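Anaphase-promoting complex subunit cut9 (Schizosaccharomyces pombe, PDB 2XPI) serves as a tetratricopeptide-repeat subunit of the anaphase-promoting complex/cyclosome, the E3 ubiquitin ligase that controls progression through mitosis and G1. Local coordinates at residues L442-L445 with F446-M449; I457-A460 with N461-Q465; G448-H451 with M452-G455; D474-L477 with L478-G482. One frame throughout, in Å; residues are numbered along the deposited sequence.

Contact 1 (L442-L445 with F446-M449); sequences LPYL and FLGM
L442 and F446 meet one helical turn apart: methyl CD2 of L442 comes within 4.1 Å of CZ at the far end of the F446 ring, and the leucine branch passes the ring end at a slant. The ring fills the hollow beside L442; chi1 of -59° swings it back along the helix, where L442 O sits over one face near its rim, 3.4 Å from F446 CG. Farther along, CD2 of L445 lies against SD of M449, 3.5 Å away, and M449 bends at its thioether (chi3 57°). On another flank, CD2 of L447 reaches the edge of the Y444 ring, 4.5 Å from CD1. Four backbone bonds, F446 N to L442 O through M449 N to L445 O, keep these neighbours in step. F446 also meets the ring of H415 edge-to-face and touches Y430, while an apolar side chain of a second protein chain packs on it. An alanine at F446 is likely to open a gap between L442 and these rings, leaving L442 CD2 without its aromatic partner. Y444 and L447 face helix 457-470, which packs closely at G448; a small residue at this place in the first helix belongs to the TPR signature, here of TPR 11.

Contact 2 (I457-A460 with N461-Q465); sequences ILLA and NEYLQ
The Y463 ring lies alongside L459, both side chains pointing the same way, with CG of L459 3.9 Å from CE2 of the ring; L459 O approaches the ring obliquely. Beyond the two segments the ring meets the imidazole of H451 with the planes only about 5° apart, and it also touches Y444 and L447. A second pair of flat groups belongs to N461 and Q465, whose amides are joined by a weak bond from Q465 NE2 to N461 OD1 at 3.5 Å. L459 reaches the tyrosine because its CG is anti to the backbone N (chi1 -153°), while Y463 CG sits beside its own backbone N (chi1 -74°). Underneath runs regular helix: Y463 N meets L459 O at 3.1 Å and L464 N meets A460 O at 3.0 Å. E462 CG, on the side of its backbone N, lies beside L458 O. A leucine at Y463 would probably leave the H451 imidazole without its nearly parallel partner and uncover L459. With A460 on M452 and L464 on L477 and L481, this is the second helix of TPR 11, packed between the helix before it and the helix after it, as is characteristic of a TPR superhelix.

Contact 3 (G448-H451 with M452-G455); sequences GMQH and MQLG
M452 N donates to G448 O at 2.9 Å (N-H...O 152°), the last full-strength i to i+4 backbone bond before helix 442-454 runs out. What follows is a Schellman motif that ends the first helix of TPR 11. The next two bonds are weak, Q453 N to M449 O and L454 N to Q450 O, both 3.4 Å. G455 then turns the chain with a phi of 87°, and its N reaches back to M452 O at 2.9 Å. A CB here would collide with L454 O, so only glycine sits easily at this turn. Above this frame the side chains spread to several sides. M452 bends at its thioether and carries CE back along the helix to 3.8 Å from CA of M449, toward helix 475-487, where M452 also touches E480, V483 and V484. Q453 CB lies against Q450 O and its CG against M449 O, each 3.2 Å away; the bend at chi2 (-65°) folds the amide end back over M449 O, with NE2 of Q453 coming to 3.6 Å from that oxygen. H451 packs between neighbours, on I427 of helix 423-435 and on L459 and A460 of helix 457-470. Its ND1 has a weak hydrogen bond with N456 ND2 just past the turn. The same ND1 lies 4.1 Å from methyl CD1 of L454, whose side chain crosses the imidazole at a slant.

Contact 4 (D474-L477 with L478-G482); sequences DPLL and LNELG
L481 reaches back one turn so that its CD1 comes to 4.2 Å from L477 CG, and the carbonyl of L477 accepts from L481 N at 2.9 Å. With L477, the leucines L478 and L476 carry most of the contact, and each leaves the helix in its own direction. L478 turns back toward the helix start, where its CG lies 4.0 Å from D474 O; the bond from L478 N to that oxygen is weak. L476 runs beside E480, both pointing the same way: its CG is anti to the backbone N (chi1 -152°), which brings CD2 to 3.9 Å from CG of the glutamate, whose own chain bends at chi2. Apolar carbon thus lines one side of E480, while OE1 is hydrogen-bonded to a polar side chain of another protein chain. D474 is the N-cap: its OD1 takes the amide of L476 at 2.9 Å, met from above the carboxylate plane, and P475 opens the helix just after it. The other oxygen, OD2, bonds H441 NE2 and forms a salt bridge with a basic side chain of the second protein chain, so cap and interface share one carboxylate. Helix 475-487 of TPR 12 thereby starts among three others: L477 packs on L464, S467 and Y468 of helix 457-470, L478 on N500 and L504 of helix 491-507, and D474 on L442 and L445 of helix 442-454.

Overall arrangement
Contacts 1 and 3 overlap on helix 442-454, sharing G448 and M449, and have centres about 9 Å apart. Contact 2, on the following helix, lies about 9 Å from each: CB of A460 fits against G448 at 3.3 Å from its O, the close glycine-alanine packing characteristic of a TPR helix pair. Contact 4 opens the next repeat, its centre about 11 Å from that of contact 1 and 12 Å from that of contact 2. E480 links it to contact 1, with OE1 3.3 Å from M449 CG. Contacts 1, 3 and 4 also touch a second protein chain, consistent with the hcn1-binding role of repeats 8 and 10-13.

Contact 1 (L442-L445 with F446-M449)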
loop_
_atom_site.group_PDB
_atom_site.type_symbol
_atom_site.label_atom_id
_atom_site.label_comp_id
_atom_site.label_asym_id
_atom_site.label_seq_id
_atom_site.Cartn_x
_atom_site.Cartn_y
_atom_site.Cartn_z
ATOM N N LEU A 442 -3.703 38.425 -6.849
ATOM C CA LEU A 442 -3.807 38.501 -5.405
ATOM C C LEU A 442 -2.490 38.503 -4.622
ATOM O O LEU A 442 -2.334 39.298 -3.719
ATOM C CB LEU A 442 -4.740 37.418 -4.879
ATOM C CG LEU A 442 -6.227 37.695 -5.057
ATOM C CD1 LEU A 442 -7.016 36.550 -4.499
ATOM C CD2 LEU A 442 -6.616 38.978 -4.365
ATOM N N PRO A 443 -1.545 37.606 -4.940
ATOM C CA PRO A 443 -0.255 37.695 -4.235
ATOM C C PRO A 443 0.449 39.055 -4.289
ATOM O O PRO A 443 0.972 39.450 -3.263
ATOM C CB PRO A 443 0.580 36.618 -4.916
ATOM C CG PRO A 443 -0.448 35.554 -5.243
ATOM C CD PRO A 443 -1.639 36.376 -5.745
ATOM N N TYR A 444 0.459 39.760 -5.416
ATOM C CA TYR A 444 1.036 41.114 -5.480
ATOM C C TYR A 444 0.206 42.124 -4.700
ATOM O O TYR A 444 0.738 43.101 -4.165
ATOM C CB TYR A 444 1.112 41.621 -6.910
ATOM C CG TYR A 444 2.122 40.899 -7.751
ATOM C CD1 TYR A 444 3.139 40.179 -7.171
ATOM C CD2 TYR A 444 2.050 40.939 -9.126
ATOM C CE1 TYR A 444 4.048 39.524 -7.925
ATOM C CE2 TYR A 444 2.955 40.286 -9.895
ATOM C CZ TYR A 444 3.957 39.581 -9.295
ATOM O OH TYR A 444 4.868 38.912 -10.081
ATOM N N LEU A 445 -1.102 41.903 -4.683
ATOM C CA LEU A 445 -1.996 42.673 -3.849
ATOM C C LEU A 445 -1.509 42.609 -2.410
ATOM O O LEU A 445 -1.280 43.637 -1.762
ATOM C CB LEU A 445 -3.399 42.094 -3.922
ATOM C CG LEU A 445 -4.485 43.149 -3.873
ATOM C CD1 LEU A 445 -5.868 42.531 -3.981
ATOM C CD2 LEU A 445 -4.323 43.957 -2.605
ATOM N N PHE A 446 -1.341 41.388 -1.915
ATOM C CA PHE A 446 -0.991 41.189 -0.527
ATOM C C PHE A 446 0.421 41.709 -0.226
ATOM O O PHE A 446 0.661 42.327 0.815
ATOM C CB PHE A 446 -1.126 39.717 -0.154
ATOM C CG PHE A 446 -2.514 39.155 -0.359
ATOM C CD1 PHE A 446 -3.626 39.949 -0.216
ATOM C CD2 PHE A 446 -2.698 37.810 -0.668
ATOM C CE1 PHE A 446 -4.911 39.423 -0.398
ATOM C CE2 PHE A 446 -3.981 37.275 -0.851
ATOM C CZ PHE A 446 -5.079 38.074 -0.719
ATOM N N LEU A 447 1.357 41.452 -1.132
ATOM C CA LEU A 447 2.697 42.001 -0.988
ATOM C C LEU A 447 2.630 43.539 -0.894
ATOM O O LEU A 447 3.341 44.141 -0.110
ATOM C CB LEU A 447 3.594 41.583 -2.158
ATOM C CG LEU A 447 4.601 40.423 -2.082
ATOM C CD1 LEU A 447 4.875 40.000 -0.652
ATOM C CD2 LEU A 447 4.145 39.237 -2.925
ATOM N N GLY A 448 1.771 44.161 -1.695
ATOM C CA GLY A 448 1.603 45.600 -1.656
ATOM C C GLY A 448 1.108 46.094 -0.300
ATOM O O GLY A 448 1.665 47.038 0.268
ATOM N N MET A 449 0.065 45.447 0.219
ATOM C CA MET A 449 -0.558 45.824 1.483
ATOM C C MET A 449 0.381 45.674 2.654
ATOM O O MET A 449 0.353 46.466 3.607
ATOM C CB MET A 449 -1.789 44.972 1.733
ATOM C CG MET A 449 -2.896 45.193 0.693
ATOM S SD MET A 449 -4.214 43.991 0.930
ATOM C CE MET A 449 -4.578 44.384 2.645
#

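Contact 2 (I457-A460 with N461-Q465)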
loop_
_atom_site.group_PDB
_atom_site.type_symbol
_atom_site.label_atom_id
_atom_site.label_comp_id
_atom_site.label_asym_id
_atom_site.label_seq_id
_atom_site.Cartn_x
_atom_site.Cartn_y
_atom_site.Cartn_z
ATOM N N ILE A 457 6.251 52.768 0.398
ATOM C CA ILE A 457 5.234 53.184 -0.558
ATOM C C ILE A 457 5.699 52.970 -1.991
ATOM O O ILE A 457 4.899 52.658 -2.858
ATOM C CB ILE A 457 4.875 54.685 -0.386
ATOM C CG1 ILE A 457 5.627 55.290 0.805
ATOM C CG2 ILE A 457 3.374 54.872 -0.239
ATOM C CD1 ILE A 457 7.136 55.465 0.579
ATOM N N LEU A 458 6.984 53.160 -2.258
ATOM C CA LEU A 458 7.452 52.955 -3.622
ATOM C C LEU A 458 7.254 51.487 -3.969
ATOM O O LEU A 458 6.701 51.141 -5.015
ATOM C CB LEU A 458 8.915 53.369 -3.799
ATOM C CG LEU A 458 9.548 52.954 -5.141
ATOM C CD1 LEU A 458 9.863 54.147 -6.072
ATOM C CD2 LEU A 458 10.797 52.088 -4.932
ATOM N N LEU A 459 7.690 50.628 -3.058
ATOM C CA LEU A 459 7.626 49.198 -3.270
ATOM C C LEU A 459 6.168 48.747 -3.315
ATOM O O LEU A 459 5.771 47.991 -4.207
ATOM C CB LEU A 459 8.380 48.482 -2.160
ATOM C CG LEU A 459 8.959 47.130 -2.539
ATOM C CD1 LEU A 459 9.857 47.293 -3.744
ATOM C CD2 LEU A 459 9.719 46.520 -1.371
ATOM N N ALA A 460 5.377 49.227 -2.359
ATOM C CA ALA A 460 3.974 48.870 -2.268
ATOM C C ALA A 460 3.265 49.259 -3.553
ATOM O O ALA A 460 2.352 48.582 -4.004
ATOM C CB ALA A 460 3.324 49.561 -1.066
ATOM N N ASN A 461 3.690 50.352 -4.153
ATOM C CA ASN A 461 3.090 50.793 -5.393
ATOM C C ASN A 461 3.542 49.931 -6.572
ATOM O O ASN A 461 2.762 49.660 -7.475
ATOM C CB ASN A 461 3.422 52.263 -5.649
ATOM C CG ASN A 461 2.727 52.803 -6.870
ATOM O OD1 ASN A 461 1.517 52.651 -7.017
ATOM N ND2 ASN A 461 3.486 53.430 -7.760
ATOM N N GLU A 462 4.799 49.509 -6.574
ATOM C CA GLU A 462 5.270 48.581 -7.599
ATOM C C GLU A 462 4.367 47.347 -7.641
ATOM O O GLU A 462 3.791 47.020 -8.673
ATOM C CB GLU A 462 6.689 48.130 -7.293
ATOM C CG GLU A 462 7.729 49.201 -7.431
ATOM C CD GLU A 462 8.369 49.155 -8.779
ATOM O OE1 GLU A 462 9.584 49.392 -8.874
ATOM O OE2 GLU A 462 7.651 48.848 -9.749
ATOM N N TYR A 463 4.254 46.663 -6.507
ATOM C CA TYR A 463 3.412 45.491 -6.419
ATOM C C TYR A 463 1.942 45.786 -6.780
ATOM O O TYR A 463 1.288 44.985 -7.448
ATOM C CB TYR A 463 3.500 44.894 -5.021
ATOM C CG TYR A 463 4.782 44.158 -4.694
ATOM C CD1 TYR A 463 5.116 42.959 -5.328
ATOM C CD2 TYR A 463 5.634 44.630 -3.716
ATOM C CE1 TYR A 463 6.277 42.265 -4.999
ATOM C CE2 TYR A 463 6.795 43.958 -3.385
ATOM C CZ TYR A 463 7.109 42.773 -4.022
ATOM O OH TYR A 463 8.273 42.122 -3.663
ATOM N N LEU A 464 1.413 46.931 -6.362
ATOM C CA LEU A 464 0.015 47.229 -6.659
ATOM C C LEU A 464 -0.261 47.496 -8.146
ATOM O O LEU A 464 -1.259 47.019 -8.684
ATOM C CB LEU A 464 -0.517 48.358 -5.768
ATOM C CG LEU A 464 -0.681 47.988 -4.285
ATOM C CD1 LEU A 464 -1.060 49.200 -3.478
ATOM C CD2 LEU A 464 -1.691 46.898 -4.075
ATOM N N GLN A 465 0.610 48.245 -8.815
ATOM C CA GLN A 465 0.494 48.413 -10.274
ATOM C C GLN A 465 0.594 47.055 -10.965
ATOM O O GLN A 465 -0.081 46.791 -11.959
ATOM C CB GLN A 465 1.575 49.358 -10.819
ATOM C CG GLN A 465 1.435 50.794 -10.346
ATOM C CD GLN A 465 0.089 51.401 -10.725
ATOM O OE1 GLN A 465 -0.443 51.132 -11.814
ATOM N NE2 GLN A 465 -0.465 52.238 -9.836
#

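Contact 3 (G448-H451 with M452-G455)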
loop_
_atom_site.group_PDB
_atom_site.type_symbol
_atom_site.label_atom_id
_atom_site.label_comp_id
_atom_site.label_asym_id
_atom_site.label_seq_id
_atom_site.Cartn_x
_atom_site.Cartn_y
_atom_site.Cartn_z
ATOM N N GLY A 448 1.771 44.161 -1.695
ATOM C CA GLY A 448 1.603 45.600 -1.656
ATOM C C GLY A 448 1.108 46.094 -0.300
ATOM O O GLY A 448 1.665 47.038 0.268
ATOM N N MET A 449 0.065 45.447 0.219
ATOM C CA MET A 449 -0.558 45.824 1.483
ATOM C C MET A 449 0.381 45.674 2.654
ATOM O O MET A 449 0.353 46.466 3.607
ATOM C CB MET A 449 -1.789 44.972 1.733
ATOM C CG MET A 449 -2.896 45.193 0.693
ATOM S SD MET A 449 -4.214 43.991 0.930
ATOM C CE MET A 449 -4.578 44.384 2.645
ATOM N N GLN A 450 1.216 44.653 2.582
ATOM C CA GLN A 450 2.153 44.378 3.648
ATOM C C GLN A 450 3.306 45.379 3.593
ATOM O O GLN A 450 3.821 45.790 4.638
ATOM C CB GLN A 450 2.659 42.939 3.531
ATOM C CG GLN A 450 3.086 42.346 4.838
ATOM C CD GLN A 450 1.967 42.355 5.840
ATOM O OE1 GLN A 450 2.173 42.640 7.019
ATOM N NE2 GLN A 450 0.767 42.072 5.377
ATOM N N HIS A 451 3.710 45.783 2.383
ATOM C CA HIS A 451 4.757 46.797 2.241
ATOM C C HIS A 451 4.280 48.210 2.595
ATOM O O HIS A 451 5.068 49.053 3.014
ATOM C CB HIS A 451 5.400 46.753 0.860
ATOM C CG HIS A 451 6.453 45.691 0.726
ATOM N ND1 HIS A 451 7.653 45.740 1.405
ATOM C CD2 HIS A 451 6.482 44.549 -0.002
ATOM C CE1 HIS A 451 8.371 44.672 1.104
ATOM N NE2 HIS A 451 7.684 43.935 0.253
ATOM N N MET A 452 2.987 48.461 2.447
ATOM C CA MET A 452 2.400 49.672 3.002
ATOM C C MET A 452 2.623 49.762 4.507
ATOM O O MET A 452 3.032 50.807 5.010
ATOM C CB MET A 452 0.914 49.745 2.691
ATOM C CG MET A 452 0.657 50.328 1.344
ATOM S SD MET A 452 -1.047 50.800 1.119
ATOM C CE MET A 452 -1.705 49.307 0.392
ATOM N N GLN A 453 2.360 48.664 5.212
ATOM C CA GLN A 453 2.587 48.582 6.653
ATOM C C GLN A 453 4.001 48.992 7.035
ATOM O O GLN A 453 4.203 49.695 8.013
ATOM C CB GLN A 453 2.365 47.155 7.132
ATOM C CG GLN A 453 1.041 46.604 6.747
ATOM C CD GLN A 453 -0.070 47.345 7.418
ATOM O OE1 GLN A 453 -0.179 47.326 8.646
ATOM N NE2 GLN A 453 -0.907 48.019 6.625
ATOM N N LEU A 454 4.979 48.535 6.269
ATOM C CA LEU A 454 6.366 48.827 6.571
ATOM C C LEU A 454 6.729 50.267 6.225
ATOM O O LEU A 454 7.781 50.770 6.630
ATOM C CB LEU A 454 7.282 47.874 5.806
ATOM C CG LEU A 454 7.166 46.427 6.261
ATOM C CD1 LEU A 454 8.106 45.525 5.484
ATOM C CD2 LEU A 454 7.435 46.338 7.752
ATOM N N GLY A 455 5.864 50.920 5.458
ATOM C CA GLY A 455 6.167 52.239 4.949
ATOM C C GLY A 455 6.928 52.297 3.630
ATOM O O GLY A 455 7.394 53.371 3.259
#

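Contact 4 (D474-L477 with L478-G482)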
loop_
_atom_site.group_PDB
_atom_site.type_symbol
_atom_site.label_atom_id
_atom_site.label_comp_id
_atom_site.label_asym_id
_atom_site.label_seq_id
_atom_site.Cartn_x
_atom_site.Cartn_y
_atom_site.Cartn_z
ATOM N N ASP A 474 -11.089 44.265 -8.766
ATOM C CA ASP A 474 -11.206 43.749 -7.419
ATOM C C ASP A 474 -11.209 44.937 -6.449
ATOM O O ASP A 474 -10.253 45.713 -6.406
ATOM C CB ASP A 474 -10.032 42.806 -7.157
ATOM C CG ASP A 474 -9.908 42.382 -5.694
ATOM O OD1 ASP A 474 -10.667 42.863 -4.812
ATOM O OD2 ASP A 474 -9.019 41.549 -5.424
ATOM N N PRO A 475 -12.290 45.085 -5.668
ATOM C CA PRO A 475 -12.529 46.245 -4.795
ATOM C C PRO A 475 -11.374 46.491 -3.834
ATOM O O PRO A 475 -11.110 47.635 -3.478
ATOM C CB PRO A 475 -13.754 45.830 -3.972
ATOM C CG PRO A 475 -14.342 44.665 -4.660
ATOM C CD PRO A 475 -13.258 44.000 -5.440
ATOM N N LEU A 476 -10.714 45.411 -3.409
ATOM C CA LEU A 476 -9.653 45.447 -2.399
ATOM C C LEU A 476 -8.411 46.131 -2.949
ATOM O O LEU A 476 -7.664 46.782 -2.220
ATOM C CB LEU A 476 -9.289 44.021 -2.013
ATOM C CG LEU A 476 -8.731 43.735 -0.618
ATOM C CD1 LEU A 476 -7.810 42.486 -0.653
ATOM C CD2 LEU A 476 -8.008 44.947 -0.028
ATOM N N LEU A 477 -8.195 45.961 -4.244
ATOM C CA LEU A 477 -7.042 46.497 -4.925
ATOM C C LEU A 477 -7.219 47.981 -5.143
ATOM O O LEU A 477 -6.263 48.745 -5.023
ATOM C CB LEU A 477 -6.902 45.808 -6.277
ATOM C CG LEU A 477 -5.890 46.381 -7.260
ATOM C CD1 LEU A 477 -4.477 46.213 -6.747
ATOM C CD2 LEU A 477 -6.063 45.677 -8.579
ATOM N N LEU A 478 -8.443 48.391 -5.481
ATOM C CA LEU A 478 -8.740 49.810 -5.682
ATOM C C LEU A 478 -8.657 50.546 -4.359
ATOM O O LEU A 478 -8.187 51.673 -4.289
ATOM C CB LEU A 478 -10.108 50.006 -6.335
ATOM C CG LEU A 478 -10.223 49.441 -7.756
ATOM C CD1 LEU A 478 -11.652 49.519 -8.247
ATOM C CD2 LEU A 478 -9.285 50.160 -8.714
ATOM N N ASN A 479 -9.104 49.900 -3.296
ATOM C CA ASN A 479 -8.887 50.467 -1.983
ATOM C C ASN A 479 -7.400 50.677 -1.705
ATOM O O ASN A 479 -6.997 51.738 -1.283
ATOM C CB ASN A 479 -9.523 49.622 -0.876
ATOM C CG ASN A 479 -9.279 50.212 0.499
ATOM O OD1 ASN A 479 -8.257 49.950 1.125
ATOM N ND2 ASN A 479 -10.193 51.045 0.953
ATOM N N GLU A 480 -6.582 49.665 -1.959
ATOM C CA GLU A 480 -5.153 49.776 -1.682
ATOM C C GLU A 480 -4.453 50.828 -2.554
ATOM O O GLU A 480 -3.580 51.548 -2.086
ATOM C CB GLU A 480 -4.469 48.412 -1.799
ATOM C CG GLU A 480 -5.103 47.336 -0.942
ATOM C CD GLU A 480 -5.169 47.706 0.537
ATOM O OE1 GLU A 480 -4.153 48.199 1.070
ATOM O OE2 GLU A 480 -6.234 47.503 1.175
ATOM N N LEU A 481 -4.821 50.917 -3.822
ATOM C CA LEU A 481 -4.280 51.967 -4.671
ATOM C C LEU A 481 -4.688 53.346 -4.140
ATOM O O LEU A 481 -3.967 54.332 -4.315
ATOM C CB LEU A 481 -4.790 51.801 -6.096
ATOM C CG LEU A 481 -4.064 50.766 -6.937
ATOM C CD1 LEU A 481 -4.918 50.379 -8.141
ATOM C CD2 LEU A 481 -2.703 51.319 -7.349
ATOM N N GLY A 482 -5.847 53.398 -3.482
ATOM C CA GLY A 482 -6.383 54.641 -2.960
ATOM C C GLY A 482 -5.678 55.085 -1.695
ATOM O O GLY A 482 -5.463 56.270 -1.488
#